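Local structure of chintase (Rhizomucor miehei, 5YUQ) at residues F83-V87 against K130-L135; D100-D105 against K142-A148; S70-D75 against V115-D121; H24-A30 against S59-G65; Y108-P112 against F154-Q159. The protein hydrolyses the beta-1,4 links of chitin as a family 18 glycosyl hydrolase whose active site forms a tunnel. All coordinates share one frame; numbering follows the deposited sequence.

Contact 1: residues F83-V87 against K130-L135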
# COMPACT_ATOMS: atom_id res chain seq x y z
N PHE A 83 8.80 22.70 9.23
CA PHE A 83 9.48 21.41 9.39
C PHE A 83 9.66 21.11 10.87
O PHE A 83 9.31 20.02 11.34
CB PHE A 83 10.85 21.47 8.68
CG PHE A 83 11.67 20.21 8.80
CD1 PHE A 83 12.39 19.94 9.96
CD2 PHE A 83 11.76 19.32 7.74
CE1 PHE A 83 13.15 18.78 10.08
CE2 PHE A 83 12.53 18.17 7.85
CZ PHE A 83 13.22 17.90 9.02
N ASP A 84 10.22 22.07 11.61
CA ASP A 84 10.48 21.87 13.03
C ASP A 84 9.19 21.64 13.79
O ASP A 84 9.13 20.81 14.69
CB ASP A 84 11.24 23.07 13.61
CG ASP A 84 12.67 23.15 13.14
OD1 ASP A 84 13.19 22.15 12.59
OD2 ASP A 84 13.29 24.21 13.33
N ASN A 85 8.14 22.38 13.43
CA ASN A 85 6.87 22.24 14.12
C ASN A 85 6.23 20.88 13.84
O ASN A 85 5.69 20.24 14.75
CB ASN A 85 5.92 23.38 13.72
CG ASN A 85 4.59 23.31 14.45
OD1 ASN A 85 4.53 23.49 15.67
ND2 ASN A 85 3.53 23.02 13.71
N PHE A 86 6.31 20.44 12.60
CA PHE A 86 5.79 19.13 12.21
C PHE A 86 6.54 18.01 12.95
O PHE A 86 5.93 17.10 13.49
CB PHE A 86 5.90 18.99 10.69
CG PHE A 86 5.27 17.74 10.14
CD1 PHE A 86 4.01 17.32 10.56
CD2 PHE A 86 5.94 17.00 9.18
CE1 PHE A 86 3.44 16.16 10.02
CE2 PHE A 86 5.38 15.86 8.64
CZ PHE A 86 4.13 15.43 9.06
N VAL A 87 7.87 18.10 12.99
CA VAL A 87 8.68 17.14 13.75
C VAL A 87 8.25 17.10 15.21
O VAL A 87 8.08 16.03 15.78
CB VAL A 87 10.19 17.46 13.65
CG1 VAL A 87 10.97 16.64 14.66
CG2 VAL A 87 10.70 17.16 12.26
N LYS A 130 15.52 14.20 5.47
CA LYS A 130 15.78 15.12 6.58
C LYS A 130 14.77 14.89 7.70
O LYS A 130 15.13 14.91 8.87
CB LYS A 130 15.72 16.57 6.11
CG LYS A 130 16.57 17.49 6.96
CD LYS A 130 16.64 18.89 6.39
CE LYS A 130 17.62 19.74 7.20
NZ LYS A 130 17.43 21.22 7.01
N LEU A 131 13.52 14.68 7.32
CA LEU A 131 12.48 14.38 8.30
C LEU A 131 12.79 13.11 9.08
O LEU A 131 12.68 13.10 10.31
CB LEU A 131 11.13 14.28 7.61
CG LEU A 131 9.96 13.82 8.48
CD1 LEU A 131 9.77 14.77 9.65
CD2 LEU A 131 8.71 13.76 7.62
N PHE A 132 13.16 12.04 8.40
CA PHE A 132 13.48 10.81 9.10
C PHE A 132 14.68 10.98 10.02
O PHE A 132 14.71 10.42 11.12
CB PHE A 132 13.72 9.67 8.12
CG PHE A 132 12.48 8.94 7.72
CD1 PHE A 132 11.81 8.13 8.63
CD2 PHE A 132 11.97 9.07 6.44
CE1 PHE A 132 10.66 7.45 8.26
CE2 PHE A 132 10.82 8.38 6.06
CZ PHE A 132 10.16 7.57 6.98
N LYS A 133 15.67 11.74 9.57
CA LYS A 133 16.83 11.99 10.42
C LYS A 133 16.45 12.75 11.67
O LYS A 133 16.95 12.46 12.75
CB LYS A 133 17.89 12.77 9.66
CG LYS A 133 18.55 11.99 8.55
CD LYS A 133 19.65 12.82 7.93
CE LYS A 133 20.36 12.09 6.82
NZ LYS A 133 21.27 13.04 6.11
N ALA A 134 15.59 13.75 11.52
CA ALA A 134 15.12 14.51 12.67
C ALA A 134 14.34 13.62 13.64
O ALA A 134 14.51 13.71 14.85
CB ALA A 134 14.26 15.67 12.22
N LEU A 135 13.48 12.75 13.09
CA LEU A 135 12.73 11.84 13.94
C LEU A 135 13.65 10.85 14.64
O LEU A 135 13.47 10.56 15.82
CB LEU A 135 11.67 11.09 13.14
CG LEU A 135 10.57 11.97 12.55
CD1 LEU A 135 9.74 11.18 11.57
CD2 LEU A 135 9.69 12.51 13.66
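Phe83 is the large bump of this interface: its ring reaches across to helix residues 130-135 and enters the hollow lined by Lys130, Leu131 and Ala134. With CG anti to the backbone N (chi1 178°), the ring is thrown straight at the neighbouring helix and meets its backbone edge-on. CZ lies 3.6 Å from Lys130 O, near the ring plane, and CE2 lies 3.7 Å from Leu131 N. Next to CZ, CE1 approaches Ala134 CB at 3.9 Å, obliquely to the ring; this methyl forms one wall of the hollow. The extended Lys130 chain passes by with CG 4.0 Å from Phe83 CZ, and its NZ stands above the ring at a range that gives at most a weak cation-pi attraction. One turn further on, Val87 CG2 fits between Leu131 CD1 at 3.7 Å and Ala134 CB at 3.9 Å, the valine and leucine sliding past each other in opposite directions. The second branch of Leu131, CD2, turns instead to Phe86 CE2, where the two side chains cross at about a right angle. The axes stay 10.6 Å apart and cross at -49°. Leu77 of helix 73-78 closes over Phe83, Phe86 and Leu131, while Leu131 also rests on Leu104 of strand 101-105. Helices packed side by side around a barrel of parallel strands are the hallmark of the TIM-barrel fold.

Contact 2: residues D100-D105 against K142-A148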
# COMPACT_ATOMS: atom_id res chain seq x y z
N ASP A 100 5.12 2.57 19.09
CA ASP A 100 6.41 1.93 18.89
C ASP A 100 7.10 2.41 17.63
O ASP A 100 8.28 2.13 17.42
CB ASP A 100 6.22 0.43 18.81
CG ASP A 100 5.54 -0.11 20.04
OD1 ASP A 100 6.16 0.01 21.12
OD2 ASP A 100 4.40 -0.61 19.93
N GLY A 101 6.36 3.14 16.80
CA GLY A 101 6.96 3.66 15.60
C GLY A 101 6.09 4.56 14.77
O GLY A 101 4.92 4.77 15.07
N LEU A 102 6.68 5.10 13.71
CA LEU A 102 5.96 5.92 12.75
C LEU A 102 6.23 5.37 11.37
O LEU A 102 7.37 5.10 11.02
CB LEU A 102 6.42 7.37 12.82
CG LEU A 102 6.05 8.17 14.07
CD1 LEU A 102 6.83 9.48 14.11
CD2 LEU A 102 4.54 8.42 14.10
N ASN A 103 5.16 5.21 10.60
CA ASN A 103 5.23 4.77 9.23
C ASN A 103 4.83 5.95 8.35
O ASN A 103 3.68 6.37 8.36
CB ASN A 103 4.25 3.60 9.03
CG ASN A 103 4.10 3.18 7.57
OD1 ASN A 103 3.08 3.45 6.93
ND2 ASN A 103 5.11 2.50 7.05
N LEU A 104 5.77 6.51 7.59
CA LEU A 104 5.46 7.69 6.80
C LEU A 104 5.01 7.26 5.41
O LEU A 104 5.69 6.49 4.74
CB LEU A 104 6.66 8.65 6.74
CG LEU A 104 7.16 9.10 8.12
CD1 LEU A 104 8.17 10.24 7.98
CD2 LEU A 104 6.01 9.49 9.04
N ASP A 105 3.83 7.72 5.01
CA ASP A 105 3.18 7.29 3.77
C ASP A 105 2.85 8.49 2.89
O ASP A 105 1.71 8.75 2.53
CB ASP A 105 1.92 6.48 4.11
CG ASP A 105 1.32 5.76 2.92
OD1 ASP A 105 1.94 5.71 1.83
OD2 ASP A 105 0.21 5.22 3.06
N LYS A 142 15.39 2.94 19.05
CA LYS A 142 14.38 1.94 19.40
C LYS A 142 13.06 2.10 18.57
O LYS A 142 12.46 1.13 18.11
CB LYS A 142 14.25 1.96 20.95
CG LYS A 142 13.12 2.72 21.61
CD LYS A 142 13.44 4.11 22.10
CE LYS A 142 13.18 4.27 23.59
NZ LYS A 142 12.84 5.63 24.08
N THR A 143 12.72 3.33 18.32
CA THR A 143 11.49 3.57 17.57
C THR A 143 11.61 3.01 16.16
O THR A 143 12.65 3.16 15.51
CB THR A 143 11.17 5.07 17.51
OG1 THR A 143 11.18 5.61 18.83
CG2 THR A 143 9.82 5.31 16.89
N ILE A 144 10.55 2.37 15.68
CA ILE A 144 10.56 1.81 14.37
C ILE A 144 10.12 2.87 13.35
O ILE A 144 9.00 3.34 13.36
CB ILE A 144 9.52 0.66 14.25
CG1 ILE A 144 9.86 -0.46 15.24
CG2 ILE A 144 9.49 0.12 12.83
CD1 ILE A 144 8.63 -1.22 15.62
N LEU A 145 11.08 3.28 12.51
CA LEU A 145 10.79 4.28 11.49
C LEU A 145 10.72 3.58 10.15
O LEU A 145 11.69 2.98 9.69
CB LEU A 145 11.85 5.38 11.47
CG LEU A 145 11.96 6.23 12.73
CD1 LEU A 145 13.11 7.22 12.62
CD2 LEU A 145 10.66 6.95 13.00
N THR A 146 9.55 3.62 9.54
CA THR A 146 9.37 2.98 8.25
C THR A 146 8.67 3.94 7.31
O THR A 146 8.16 4.99 7.72
CB THR A 146 8.54 1.68 8.34
OG1 THR A 146 7.23 1.97 8.85
CG2 THR A 146 9.23 0.67 9.24
N THR A 147 8.68 3.58 6.04
CA THR A 147 8.00 4.37 5.04
C THR A 147 7.30 3.44 4.07
O THR A 147 7.85 2.38 3.73
CB THR A 147 8.98 5.34 4.31
OG1 THR A 147 8.29 6.00 3.24
CG2 THR A 147 10.15 4.57 3.73
N ALA A 148 6.08 3.78 3.67
CA ALA A 148 5.39 3.05 2.63
C ALA A 148 5.73 3.73 1.31
O ALA A 148 5.58 4.94 1.17
CB ALA A 148 3.89 3.08 2.85
O HOH W 1 9.76 0.44 19.07
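Gly101 to Leu104 pair in parallel with Ile144 to Thr147, the strand axes 4.3 Å apart and inclined by 19°. The ladder starts with Ile144 N to Asp100 O at 2.9 Å and closes with Ala148 N to Leu104 O, also 2.9 Å. Gly101, with no side chain, brings its CA to 3.0 Å from Ile144 O. On the face of Asn103 and Thr146, the amide ND2 gives an almost straight bond (171°) to Thr146 OG1 at 2.8 Å, and the hydroxyl lies in the amide plane. Asn103 OD1 is taken by Tyr7 and Ser63, which fixes the rotation of the amide. These are neighbouring strands of the TIM barrel, and 100-107 follows the DxxDxDxE signature of family 18, with Asn103 in the place of its second aspartate. Asp105 approaches Ala148, OD1 to CB 3.4 Å, close to Glu107. On the other face Leu102 CB meets Leu145 CD2 at 4.3 Å, and Leu104 packs under Phe132 of helix 124-139. Where the strands begin, one water bridges Asp100 O and Lys142 O, giving a hydrogen to each; Asp100 OD2 is hydrogen-bonded to the His54 ring and the backbone N of Ile60.

Contact 3: residues S70-D75 against V115-D121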
# COMPACT_ATOMS: atom_id res chain seq x y z
N SER A 70 -1.74 13.48 1.93
CA SER A 70 -0.41 13.84 1.45
C SER A 70 -0.34 15.25 0.86
O SER A 70 0.68 15.62 0.28
CB SER A 70 0.07 12.82 0.41
OG SER A 70 0.34 11.56 1.03
N LEU A 71 -1.39 16.04 1.05
CA LEU A 71 -1.46 17.39 0.46
C LEU A 71 -0.31 18.28 0.87
O LEU A 71 0.21 19.05 0.06
CB LEU A 71 -2.76 18.08 0.86
CG LEU A 71 -4.06 17.62 0.21
CD1 LEU A 71 -5.25 18.32 0.85
CD2 LEU A 71 -3.99 17.92 -1.27
N TYR A 72 0.09 18.18 2.13
CA TYR A 72 0.94 19.19 2.72
C TYR A 72 2.36 18.78 3.06
O TYR A 72 3.13 19.62 3.51
CB TYR A 72 0.26 19.78 3.97
CG TYR A 72 -1.07 20.39 3.64
CD1 TYR A 72 -1.16 21.53 2.85
CD2 TYR A 72 -2.24 19.83 4.11
CE1 TYR A 72 -2.38 22.08 2.53
CE2 TYR A 72 -3.48 20.38 3.80
CZ TYR A 72 -3.53 21.51 3.01
OH TYR A 72 -4.75 22.06 2.70
N PHE A 73 2.72 17.52 2.84
CA PHE A 73 4.09 17.07 3.13
C PHE A 73 5.14 17.99 2.51
O PHE A 73 6.07 18.43 3.19
CB PHE A 73 4.32 15.65 2.61
CG PHE A 73 3.90 14.55 3.56
CD1 PHE A 73 4.66 14.24 4.67
CD2 PHE A 73 2.77 13.80 3.30
CE1 PHE A 73 4.28 13.20 5.53
CE2 PHE A 73 2.38 12.77 4.15
CZ PHE A 73 3.14 12.48 5.26
N SER A 74 5.01 18.28 1.22
CA SER A 74 6.02 19.10 0.55
C SER A 74 6.14 20.48 1.18
O SER A 74 7.23 20.91 1.51
CB SER A 74 5.71 19.22 -0.94
OG SER A 74 6.71 20.01 -1.59
N ASP A 75 5.01 21.16 1.35
CA ASP A 75 5.01 22.48 1.98
C ASP A 75 5.58 22.43 3.39
O ASP A 75 6.37 23.29 3.78
CB ASP A 75 3.59 23.06 2.04
CG ASP A 75 3.07 23.47 0.68
OD1 ASP A 75 3.88 23.61 -0.27
OD2 ASP A 75 1.84 23.65 0.55
N VAL A 115 -2.61 12.40 -5.33
CA VAL A 115 -3.66 13.42 -5.41
C VAL A 115 -3.14 14.62 -6.20
O VAL A 115 -2.05 15.13 -5.94
CB VAL A 115 -4.16 13.80 -4.00
CG1 VAL A 115 -4.94 15.10 -4.04
CG2 VAL A 115 -5.01 12.68 -3.43
N ALA A 116 -3.92 15.04 -7.19
CA ALA A 116 -3.44 16.00 -8.19
C ALA A 116 -2.93 17.32 -7.62
O ALA A 116 -1.96 17.89 -8.13
CB ALA A 116 -4.53 16.26 -9.22
N CYS A 117 -3.58 17.80 -6.57
CA CYS A 117 -3.25 19.10 -6.00
C CYS A 117 -2.31 19.02 -4.80
O CYS A 117 -2.11 20.01 -4.08
CB CYS A 117 -4.53 19.87 -5.64
SG CYS A 117 -5.49 19.08 -4.33
N ASN A 118 -1.71 17.85 -4.58
CA ASN A 118 -0.64 17.73 -3.60
C ASN A 118 0.44 18.78 -3.82
O ASN A 118 0.78 19.09 -4.96
CB ASN A 118 0.03 16.35 -3.69
CG ASN A 118 -0.75 15.27 -2.97
OD1 ASN A 118 -1.73 15.53 -2.28
ND2 ASN A 118 -0.29 14.04 -3.13
N SER A 119 0.98 19.33 -2.73
CA SER A 119 2.14 20.20 -2.86
C SER A 119 3.34 19.35 -3.30
O SER A 119 3.40 18.15 -3.02
CB SER A 119 2.43 20.94 -1.56
OG SER A 119 2.67 20.06 -0.47
N LYS A 120 4.27 19.97 -4.00
CA LYS A 120 5.44 19.26 -4.52
C LYS A 120 6.61 20.22 -4.64
O LYS A 120 6.41 21.41 -4.85
CB LYS A 120 5.12 18.65 -5.88
CG LYS A 120 4.62 19.66 -6.89
CD LYS A 120 4.34 19.03 -8.24
CE LYS A 120 3.26 17.96 -8.15
NZ LYS A 120 1.96 18.44 -7.58
N ASP A 121 7.82 19.70 -4.50
CA ASP A 121 9.03 20.51 -4.59
C ASP A 121 10.16 19.62 -5.08
O ASP A 121 10.19 18.43 -4.78
CB ASP A 121 9.37 21.09 -3.22
CG ASP A 121 10.46 22.14 -3.30
OD1 ASP A 121 10.13 23.33 -3.50
OD2 ASP A 121 11.65 21.78 -3.17
O HOH W 2 3.04 16.80 -0.50
O HOH W 3 -3.21 13.93 -0.49
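Ser119 and Leu71 make the tight end of this contact, where the carbonyl oxygen of Leu71 is gripped twice by one residue. Ser119 OG donates to Leu71 O over 2.7 Å and Ser119 N over 2.9 Å, both from the same side of the carbonyl plane. The hydroxyl also accepts from Asp75 N at 3.2 Å, an amide in the first turn of helix 73-78. It can serve both because OG sits between the backbone N and the carbonyl carbon (chi1 59°), which turns it into the angle between Leu71 and the helix. Ser74 fills the adjoining space: its CB lies 3.2 Å from Ser119 OG, and its own hydroxyl bonds to Asp124. A water completes this end, giving hydrogens to Ser70 O and Ser119 O and accepting from Ser74 N. The segments lie in the connections after successive parallel strands, 59-65 and 101-105, of the TIM barrel, the first running into helix 73-78; here family 18 enzymes build the surroundings of their active site. The Asn118 end is held less directly. Asn118 OD1 lies 3.3 Å from Leu71 CA, the side chains crossing at about a right angle, and its polar link to Ser70 N runs through a second water. On the outer side, by exposed Ala116, contact is van der Waals: Leu71 CD2 reaches Cys117 SG, disulfide-bonded to Cys274, at 3.6 Å and Val115 CG1 at 4.1 Å. At the rim, Lys120 points its CB away and folds back so that NZ donates to Asn118 O at 2.9 Å.

Contact 4: residues H24-A30 against S59-G65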
# COMPACT_ATOMS: atom_id res chain seq x y z
N HIS A 24 3.20 -6.81 13.80
CA HIS A 24 3.25 -5.37 13.79
C HIS A 24 1.94 -4.84 13.25
O HIS A 24 1.49 -5.28 12.20
CB HIS A 24 4.43 -4.94 12.89
CG HIS A 24 4.66 -3.47 12.81
ND1 HIS A 24 5.23 -2.89 11.70
CD2 HIS A 24 4.47 -2.47 13.70
CE1 HIS A 24 5.36 -1.59 11.90
NE2 HIS A 24 4.91 -1.31 13.11
N ILE A 25 1.30 -3.93 13.98
CA ILE A 25 0.09 -3.28 13.48
C ILE A 25 0.48 -1.90 13.01
O ILE A 25 1.23 -1.20 13.70
CB ILE A 25 -0.99 -3.15 14.57
CG1 ILE A 25 -1.55 -4.52 14.96
CG2 ILE A 25 -2.15 -2.27 14.08
CD1 ILE A 25 -2.34 -5.21 13.87
N VAL A 26 0.02 -1.51 11.83
CA VAL A 26 0.27 -0.17 11.31
C VAL A 26 -1.07 0.53 11.18
O VAL A 26 -1.93 0.12 10.41
CB VAL A 26 0.99 -0.20 9.96
CG1 VAL A 26 1.53 1.18 9.62
CG2 VAL A 26 2.15 -1.19 10.02
N TYR A 27 -1.26 1.58 11.98
CA TYR A 27 -2.57 2.21 12.12
C TYR A 27 -2.68 3.40 11.16
O TYR A 27 -1.95 4.37 11.28
CB TYR A 27 -2.77 2.66 13.57
CG TYR A 27 -4.18 3.08 13.89
CD1 TYR A 27 -4.67 4.31 13.49
CD2 TYR A 27 -5.01 2.25 14.63
CE1 TYR A 27 -5.97 4.69 13.78
CE2 TYR A 27 -6.30 2.63 14.94
CZ TYR A 27 -6.77 3.85 14.52
OH TYR A 27 -8.06 4.21 14.81
N ALA A 28 -3.62 3.31 10.22
CA ALA A 28 -3.77 4.30 9.16
C ALA A 28 -5.08 5.07 9.31
O ALA A 28 -6.10 4.45 9.57
CB ALA A 28 -3.75 3.59 7.82
N PHE A 29 -5.10 6.40 9.15
CA PHE A 29 -3.95 7.27 8.92
C PHE A 29 -4.07 8.49 9.82
O PHE A 29 -5.17 8.96 10.11
CB PHE A 29 -3.95 7.82 7.49
CG PHE A 29 -3.56 6.82 6.43
CD1 PHE A 29 -2.24 6.38 6.33
CD2 PHE A 29 -4.49 6.36 5.52
CE1 PHE A 29 -1.88 5.47 5.35
CE2 PHE A 29 -4.14 5.44 4.54
CZ PHE A 29 -2.83 4.99 4.46
N ALA A 30 -2.93 9.05 10.23
CA ALA A 30 -2.90 10.41 10.74
C ALA A 30 -2.54 11.27 9.54
O ALA A 30 -1.59 10.96 8.82
CB ALA A 30 -1.87 10.55 11.84
N SER A 59 3.98 -4.85 18.53
CA SER A 59 4.41 -3.51 18.16
C SER A 59 3.34 -2.80 17.33
O SER A 59 2.68 -3.42 16.50
CB SER A 59 5.70 -3.57 17.35
OG SER A 59 6.79 -3.97 18.15
N ILE A 60 3.18 -1.50 17.55
CA ILE A 60 2.23 -0.73 16.76
C ILE A 60 2.84 0.60 16.31
O ILE A 60 3.44 1.32 17.10
CB ILE A 60 0.88 -0.51 17.51
CG1 ILE A 60 -0.05 0.40 16.71
CG2 ILE A 60 1.12 0.06 18.91
CD1 ILE A 60 -1.52 0.28 17.13
N SER A 61 2.70 0.89 15.02
CA SER A 61 3.13 2.15 14.46
C SER A 61 1.93 2.93 13.97
O SER A 61 0.93 2.34 13.58
CB SER A 61 4.05 1.93 13.27
OG SER A 61 5.26 1.31 13.66
N LEU A 62 2.03 4.25 13.98
CA LEU A 62 1.04 5.10 13.34
C LEU A 62 1.53 5.43 11.94
O LEU A 62 2.69 5.81 11.76
CB LEU A 62 0.86 6.39 14.13
CG LEU A 62 -0.10 7.43 13.57
CD1 LEU A 62 -1.52 6.87 13.52
CD2 LEU A 62 -0.04 8.69 14.42
N SER A 63 0.65 5.25 10.96
CA SER A 63 0.94 5.65 9.59
C SER A 63 0.48 7.07 9.37
O SER A 63 -0.67 7.42 9.65
CB SER A 63 0.27 4.71 8.59
OG SER A 63 0.73 4.98 7.27
N VAL A 64 1.39 7.89 8.84
CA VAL A 64 1.16 9.31 8.65
C VAL A 64 1.14 9.60 7.15
O VAL A 64 2.12 9.33 6.45
CB VAL A 64 2.28 10.14 9.32
CG1 VAL A 64 2.11 11.63 9.04
CG2 VAL A 64 2.31 9.86 10.82
N GLY A 65 0.03 10.15 6.67
CA GLY A 65 -0.08 10.45 5.25
C GLY A 65 -1.23 9.67 4.64
O GLY A 65 -2.37 9.80 5.08
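The His24 ring meets strand 59-65 with its edge: NE2 and Ser61 OG share a hydrogen bond of 2.7 Å in the ring plane, while one face carries Val26 CG2. His24 ND1 bonds to Ser5 on the other neighbouring strand, so the imidazole is held from both sides across three strands of the TIM barrel. At the far end the Phe29 ring has Ala28 CB over the centre of one face, 3.3 Å above the plane. The peptide between these two residues is cis, consistent with the methyl lying there; a cis bond at this point recurs in family 18 chitinases. Ser63 OG, whose polar partner is Asn103, touches the edge of that ring, 3.3 Å from CE1. The Tyr27 ring meets Leu62 CD1 at 4.1 Å, its own hydroxyl directed to Asp10 and Gln45. The other methyl of Leu62, CD2, packs on Ala30 CB at 3.7 Å. The strands are parallel, from Ile25 N bonded to Ser59 O onward, but strand 24-30 carries one extra residue around the cis bond: Tyr27 faces Leu62, yet Ala30 faces Val64. Gly65 N ends the ladder by donating to Ala30 O over 2.8 Å.

Contact 5: residues Y108-P112 against F154-Q159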
# COMPACT_ATOMS: atom_id res chain seq x y z
N TYR A 108 3.00 11.40 -3.24
CA TYR A 108 4.37 10.89 -3.20
C TYR A 108 5.33 12.08 -3.27
O TYR A 108 4.94 13.16 -3.72
CB TYR A 108 4.65 10.02 -4.43
CG TYR A 108 3.66 8.90 -4.63
CD1 TYR A 108 3.85 7.67 -4.02
CD2 TYR A 108 2.53 9.08 -5.42
CE1 TYR A 108 2.95 6.64 -4.19
CE2 TYR A 108 1.61 8.06 -5.59
CZ TYR A 108 1.83 6.84 -4.98
OH TYR A 108 0.94 5.81 -5.15
N PRO A 109 6.58 11.89 -2.83
CA PRO A 109 7.55 12.98 -2.99
C PRO A 109 7.68 13.43 -4.45
O PRO A 109 7.80 12.59 -5.34
CB PRO A 109 8.87 12.36 -2.53
CG PRO A 109 8.45 11.32 -1.53
CD PRO A 109 7.13 10.77 -2.03
N ASN A 110 7.64 14.75 -4.65
CA ASN A 110 7.81 15.41 -5.95
C ASN A 110 7.17 14.67 -7.12
O ASN A 110 7.85 14.20 -8.03
CB ASN A 110 9.29 15.69 -6.24
CG ASN A 110 9.46 16.67 -7.37
OD1 ASN A 110 8.53 17.40 -7.70
ND2 ASN A 110 10.64 16.67 -8.00
N SER A 111 5.85 14.56 -7.08
CA SER A 111 5.13 13.79 -8.08
C SER A 111 3.84 14.48 -8.44
O SER A 111 3.14 14.97 -7.56
CB SER A 111 4.82 12.39 -7.52
OG SER A 111 4.12 11.61 -8.47
N PRO A 112 3.53 14.55 -9.75
CA PRO A 112 2.24 15.06 -10.21
C PRO A 112 1.20 13.96 -10.12
O PRO A 112 0.02 14.18 -10.40
CB PRO A 112 2.51 15.38 -11.68
CG PRO A 112 3.52 14.37 -12.08
CD PRO A 112 4.42 14.22 -10.87
N PHE A 154 12.01 6.82 -4.76
CA PHE A 154 11.49 8.18 -4.68
C PHE A 154 12.02 9.09 -5.79
O PHE A 154 13.20 9.00 -6.17
CB PHE A 154 11.89 8.81 -3.35
CG PHE A 154 11.31 8.11 -2.15
CD1 PHE A 154 9.95 7.86 -2.06
CD2 PHE A 154 12.14 7.73 -1.10
CE1 PHE A 154 9.43 7.23 -0.93
CE2 PHE A 154 11.63 7.11 0.02
CZ PHE A 154 10.27 6.87 0.11
N ASN A 155 11.15 9.97 -6.27
CA ASN A 155 11.51 10.90 -7.34
C ASN A 155 12.61 11.87 -6.97
O ASN A 155 12.65 12.41 -5.86
CB ASN A 155 10.30 11.71 -7.78
CG ASN A 155 9.33 10.90 -8.60
OD1 ASN A 155 9.61 9.77 -9.00
ND2 ASN A 155 8.17 11.49 -8.89
N ASP A 156 13.50 12.13 -7.93
CA ASP A 156 14.54 13.12 -7.73
C ASP A 156 14.02 14.52 -8.06
O ASP A 156 12.80 14.73 -8.18
CB ASP A 156 15.80 12.78 -8.52
CG ASP A 156 15.58 12.80 -10.02
OD1 ASP A 156 14.60 13.38 -10.51
OD2 ASP A 156 16.44 12.22 -10.73
N GLU A 157 14.94 15.46 -8.21
CA GLU A 157 14.60 16.85 -8.45
C GLU A 157 13.87 17.06 -9.77
O GLU A 157 13.20 18.07 -9.96
CB GLU A 157 15.87 17.72 -8.43
CG GLU A 157 16.64 17.74 -7.11
CD GLU A 157 17.59 16.57 -6.94
OE1 GLU A 157 17.62 15.67 -7.82
OE2 GLU A 157 18.31 16.54 -5.90
N ASN A 158 13.99 16.09 -10.68
CA ASN A 158 13.36 16.19 -12.00
C ASN A 158 12.16 15.26 -12.13
O ASN A 158 11.71 14.97 -13.25
CB ASN A 158 14.39 15.90 -13.09
CG ASN A 158 15.57 16.83 -13.02
OD1 ASN A 158 16.73 16.41 -12.99
ND2 ASN A 158 15.28 18.13 -12.96
N GLN A 159 11.66 14.80 -10.99
CA GLN A 159 10.51 13.90 -10.92
C GLN A 159 10.78 12.56 -11.59
O GLN A 159 9.86 11.91 -12.08
CB GLN A 159 9.24 14.56 -11.49
CG GLN A 159 8.81 15.83 -10.78
CD GLN A 159 7.41 16.26 -11.17
OE1 GLN A 159 6.86 15.79 -12.18
NE2 GLN A 159 6.81 17.14 -10.37
O HOH W 4 8.52 10.02 -5.21
O HOH W 5 10.78 18.57 -10.74
O HOH W 6 5.77 10.88 -10.30
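Asn110 reaches out from its loop into the turn formed by Asp156 to Gln159. Its CB has Asp156 O at 4.1 Å. CG, placed anti to the backbone N (chi1 -165°), comes to 3.6 Å from Gln159 CG. At the tip, OD1 accepts from Gln159 NE2 over 3.2 Å, the donor standing well above the carbonyl plane, the two amides 73° apart. ND2 takes the other direction and donates to Asp156 O at 2.9 Å, in the plane of that carbonyl; a water bonded to Glu157 O adds a weak link. Asp156 O thus accepts twice, the second bond coming from Gln159 N and closing a type I beta turn. Asp156 OD1 accepts from Asn158 N, an Asx turn within the same loop. Both segments are loops that follow successive barrel strands, 101-105 and 144-149, of the TIM barrel. Asn110 O is bonded too: Asn155 ND2 comes nearly straight (172°) at 2.9 Å, from above the carbonyl plane. The same ND2 donates to a water shared with Ser111 OG, whose hydroxyl also bonds to Asn113 N. Gln159, extended beyond CG, ends with OE1 against Pro112 CD at 3.2 Å. On the buried side Pro109 CG packs obliquely on Phe154 CD1 at 3.8 Å, and Trp169, Trp218 and Tyr128 gather round that phenylalanine ring.

In the fold
Contacts 2 and 4 are the barrel core: their centres lie about 8 Å apart, and strands 59-65 and 101-105 join them edge to edge. Both rest on backbone ladders supplemented by buried polar side chains. Contact 1 is buried too, but on the outer layer; its side-chain contacts are apolar, with the Phe83 ring edge against helix backbone and a lysine at the rim, and its helix 124-139 backs onto the strands of contact 2. Contacts 3 and 5 are partly buried loop pairs, centres about 11 Å apart, held by a few side-chain and backbone hydrogen bonds and by waters. Lys120 of contact 3 packs on Ser111 and Pro112 of contact 5, while Phe73 links contact 3 back to strand 59-65.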